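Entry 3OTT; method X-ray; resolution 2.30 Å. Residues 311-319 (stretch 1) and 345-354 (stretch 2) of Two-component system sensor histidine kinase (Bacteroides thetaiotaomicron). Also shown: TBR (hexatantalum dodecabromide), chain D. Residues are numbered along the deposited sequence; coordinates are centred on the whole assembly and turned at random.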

# COMPACT_ATOMS: atom_id res chain seq x y z
N PHE B 311 -3.96 4.13 -18.06
CA PHE B 311 -4.47 4.51 -16.72
C PHE B 311 -3.39 4.37 -15.67
O PHE B 311 -2.75 3.35 -15.57
N ILE B 312 -3.20 5.40 -14.88
CA ILE B 312 -2.19 5.44 -13.86
C ILE B 312 -2.94 5.41 -12.52
O ILE B 312 -3.75 6.30 -12.28
N PRO B 313 -2.72 4.37 -11.68
CA PRO B 313 -3.33 4.31 -10.35
C PRO B 313 -2.55 5.20 -9.43
O PRO B 313 -1.35 5.43 -9.69
N ILE B 314 -3.19 5.72 -8.39
CA ILE B 314 -2.56 6.73 -7.52
C ILE B 314 -1.38 6.17 -6.79
O ILE B 314 -0.49 6.92 -6.48
N SER B 315 -1.44 4.90 -6.42
CA SER B 315 -0.37 4.29 -5.68
C SER B 315 0.94 4.38 -6.46
O SER B 315 1.98 4.27 -5.88
N GLN B 316 0.85 4.54 -7.78
CA GLN B 316 2.04 4.68 -8.60
C GLN B 316 2.72 6.05 -8.36
O GLN B 316 3.87 6.23 -8.66
N ILE B 317 1.98 7.00 -7.78
CA ILE B 317 2.46 8.36 -7.49
C ILE B 317 3.28 8.76 -6.22
O ILE B 317 4.47 8.97 -6.38
N THR B 318 2.85 8.89 -4.96
CA THR B 318 2.18 8.05 -3.94
C THR B 318 2.99 6.93 -3.26
O THR B 318 3.66 7.22 -2.27
N GLY B 319 2.94 5.69 -3.73
CA GLY B 319 3.47 4.58 -2.95
C GLY B 319 2.62 4.13 -1.75
O GLY B 319 3.13 3.43 -0.87
N LEU B 345 -5.34 16.64 -1.47
CA LEU B 345 -4.69 17.23 -2.63
C LEU B 345 -3.24 16.77 -2.74
O LEU B 345 -2.45 16.92 -1.80
N ILE B 346 -2.87 16.28 -3.91
CA ILE B 346 -1.58 15.70 -4.10
C ILE B 346 -0.74 16.58 -5.04
O ILE B 346 -1.20 16.88 -6.17
N ARG B 347 0.45 16.99 -4.54
CA ARG B 347 1.47 17.65 -5.33
C ARG B 347 2.58 16.69 -5.75
O ARG B 347 3.14 15.97 -4.91
N PHE B 348 2.96 16.73 -7.03
CA PHE B 348 3.96 15.80 -7.52
C PHE B 348 4.54 16.35 -8.83
O PHE B 348 3.94 17.24 -9.42
N THR B 349 5.69 15.88 -9.26
CA THR B 349 6.34 16.45 -10.43
C THR B 349 6.39 15.57 -11.69
O THR B 349 6.57 16.07 -12.81
N ASP B 350 6.25 14.27 -11.56
CA ASP B 350 6.17 13.52 -12.82
C ASP B 350 5.00 12.54 -12.83
O ASP B 350 4.81 11.80 -11.87
N PRO B 351 4.21 12.55 -13.92
CA PRO B 351 3.02 11.74 -14.10
C PRO B 351 3.29 10.23 -14.00
O PRO B 351 2.35 9.45 -13.89
N ALA B 352 4.55 9.81 -14.03
CA ALA B 352 4.84 8.38 -13.85
C ALA B 352 5.33 8.04 -12.41
O ALA B 352 5.56 6.85 -12.06
N GLY B 353 5.46 9.09 -11.58
CA GLY B 353 5.87 8.96 -10.19
C GLY B 353 7.25 8.34 -9.93
O GLY B 353 7.51 7.88 -8.80
N GLU B 354 8.12 8.32 -10.94
CA GLU B 354 9.49 7.79 -10.79
C GLU B 354 10.31 8.49 -9.70
O GLU B 354 11.03 7.84 -8.94

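The most unusual feature of this contact is its polar edge, where a protein hydrogen bond sits against a metal cluster. Gln316 reaches out in a t, t conformation with chi3 at -48°, and although its CA-to-CB bond points sideways, its amide end comes close enough for NE2 to donate to Ala352 O at 3.2 Å, with a nearly straight angle of 170°. This is the one hydrogen bond between the stretches. The hexatantalum dodecabromide cluster lies beside it: Ala352 O is 3.5 Å from BR6, and Gln316 NE2 is 3.6 Å from BR2. A glutamine suits this place because its long chain carries an NH donor to a carbonyl in a turn.

That turn, type I from Asp350 to Gly353, is closed by Gly353 N bonding to Asp350 O at 2.8 Å. Asp350, chi1 p, ties the turn and the residue after it: its OD1 accepts from Glu354 N at 3.2 Å and, weakly, from Ala352 N at 3.3 Å. Pro351 fits the turn's second position, since its ring holds phi near the -58° found here. Gly353 follows with phi of 60°, a value that favours glycine, and the packing adds a second reason: a CB here would point toward stretch 1 and lie 2.3 Å from Gln316 O, a clash. With no side chain there, the backbones lie close, the CA atoms of Ile317 and Gly353 being 4.4 Å apart.

Ile317 is the centre of the apolar packing and has the largest covered area of any residue in the contact. In its m, m rotamer, Ile317 CD1 lies 3.5 Å from Pro351 O and 3.7 Å from Gly353 N, and also comes 4.1 Å from Phe348 CE2; Ile317 CG2 lies 3.7 Å from Phe348 CG and 4.3 Å from Ile346 CG2. The same CG2 sits over one face of the Phe348 ring, 4.1 Å from its centroid, in a CH-pi contact. A branched aliphatic chain suits this buried site, because its methyls can contact the turn backbone and the Phe348 ring together.

Strand alternation supplies the other wall. Ile346 (m, t) and Phe348 (p) point toward stretch 1, whereas Arg347 between them points away. Ile346 CD1 meets Ile314 CG2 at 3.7 Å, joining two buried aliphatic chains. At the turn end, Ile312 (chi1 m, chi2 -124°, between wells) points toward stretch 2, and its CD1 packs closely, 3.3 Å from Pro351 O; an apolar chain suits this buried strand position.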

# COMPACT_ATOMS: atom_id res chain seq x y z
CB PHE B 311 -5.72 3.69 -16.33
CG PHE B 311 -6.44 4.21 -15.10
CD1 PHE B 311 -7.25 5.34 -15.17
CD2 PHE B 311 -6.31 3.58 -13.87
CE1 PHE B 311 -7.94 5.82 -14.02
CE2 PHE B 311 -6.96 4.05 -12.74
CZ PHE B 311 -7.77 5.15 -12.80
CB ILE B 312 -1.41 6.76 -14.00
CG1 ILE B 312 -0.77 6.81 -15.40
CG2 ILE B 312 -0.45 6.91 -12.87
CD1 ILE B 312 0.71 7.00 -15.48
CB PRO B 313 -3.18 2.82 -9.93
CG PRO B 313 -2.06 2.33 -10.69
CD PRO B 313 -2.07 3.08 -12.03
CB ILE B 314 -3.40 7.25 -6.28
CG1 ILE B 314 -4.84 6.93 -6.33
CG2 ILE B 314 -3.23 8.76 -6.06
CD1 ILE B 314 -5.57 7.69 -5.17
CB SER B 315 -0.66 2.82 -5.33
OG SER B 315 -0.96 2.06 -6.49
CB GLN B 316 1.73 4.44 -10.11
CG GLN B 316 2.99 4.38 -11.03
CD GLN B 316 2.65 4.24 -12.51
OE1 GLN B 316 1.83 3.41 -12.91
NE2 GLN B 316 3.28 5.06 -13.32
CB ILE B 317 1.34 9.40 -7.77
CG1 ILE B 317 0.89 9.32 -9.24
CG2 ILE B 317 1.75 10.79 -7.37
CD1 ILE B 317 2.00 9.51 -10.36
CB THR B 318 0.64 7.92 -4.03
OG1 THR B 318 0.05 9.17 -3.63
CG2 THR B 318 0.12 6.91 -3.10
CB LEU B 345 -4.75 18.77 -2.51
CG LEU B 345 -4.07 19.68 -3.54
CD1 LEU B 345 -4.70 19.65 -4.92
CD2 LEU B 345 -3.98 21.17 -3.04
CB ILE B 346 -1.69 14.28 -4.65
CG1 ILE B 346 -2.64 13.44 -3.80
CG2 ILE B 346 -0.29 13.60 -4.76
CD1 ILE B 346 -3.04 12.12 -4.47
CB ARG B 347 2.18 18.72 -4.51
CG ARG B 347 2.85 19.79 -5.32
CD ARG B 347 3.71 20.60 -4.40
NE ARG B 347 5.02 19.98 -4.27
CZ ARG B 347 6.09 20.58 -3.75
NH1 ARG B 347 6.00 21.82 -3.30
NH2 ARG B 347 7.25 19.93 -3.72
CB PHE B 348 3.36 14.37 -7.66
CG PHE B 348 2.28 14.24 -8.69
CD1 PHE B 348 0.97 14.68 -8.42
CD2 PHE B 348 2.55 13.65 -9.93
CE1 PHE B 348 -0.07 14.54 -9.41
CE2 PHE B 348 1.54 13.52 -10.91
CZ PHE B 348 0.21 14.00 -10.65
CB THR B 349 7.78 16.85 -10.12
OG1 THR B 349 8.51 15.68 -9.75
CG2 THR B 349 7.83 17.90 -8.98
CB ASP B 350 7.52 12.85 -13.22
CG ASP B 350 7.73 11.49 -12.53
OD1 ASP B 350 7.72 10.47 -13.26
OD2 ASP B 350 7.90 11.45 -11.26
CB PRO B 351 2.56 12.10 -15.51
CG PRO B 351 3.88 12.59 -16.19
CD PRO B 351 4.41 13.44 -15.07
CB ALA B 352 5.78 7.87 -14.95
CB GLU B 354 10.24 7.84 -12.10
CG GLU B 354 9.49 7.18 -13.19
CD GLU B 354 10.14 7.36 -14.54
OE1 GLU B 354 11.36 7.05 -14.66
OE2 GLU B 354 9.40 7.76 -15.49
TA1 TBR D . 6.17 0.35 -14.40
TA2 TBR D . 7.89 -0.09 -16.49
TA3 TBR D . 7.26 2.58 -15.71
TA4 TBR D . 9.84 1.49 -15.28
TA5 TBR D . 8.08 1.92 -13.14
TA6 TBR D . 8.63 -0.69 -13.95
BR1 TBR D . 5.39 -1.01 -16.48
BR2 TBR D . 4.67 2.30 -15.23
BR3 TBR D . 5.74 1.42 -12.10
BR4 TBR D . 6.49 -1.75 -12.91
BR5 TBR D . 6.99 1.68 -18.16
BR6 TBR D . 7.25 4.33 -13.79
BR7 TBR D . 10.51 2.85 -13.15
BR8 TBR D . 11.22 -0.43 -14.21
BR9 TBR D . 10.21 0.35 -17.59
BRA TBR D . 9.46 3.79 -16.48
BRB TBR D . 9.03 0.13 -11.51
BRC TBR D . 8.65 -2.46 -15.87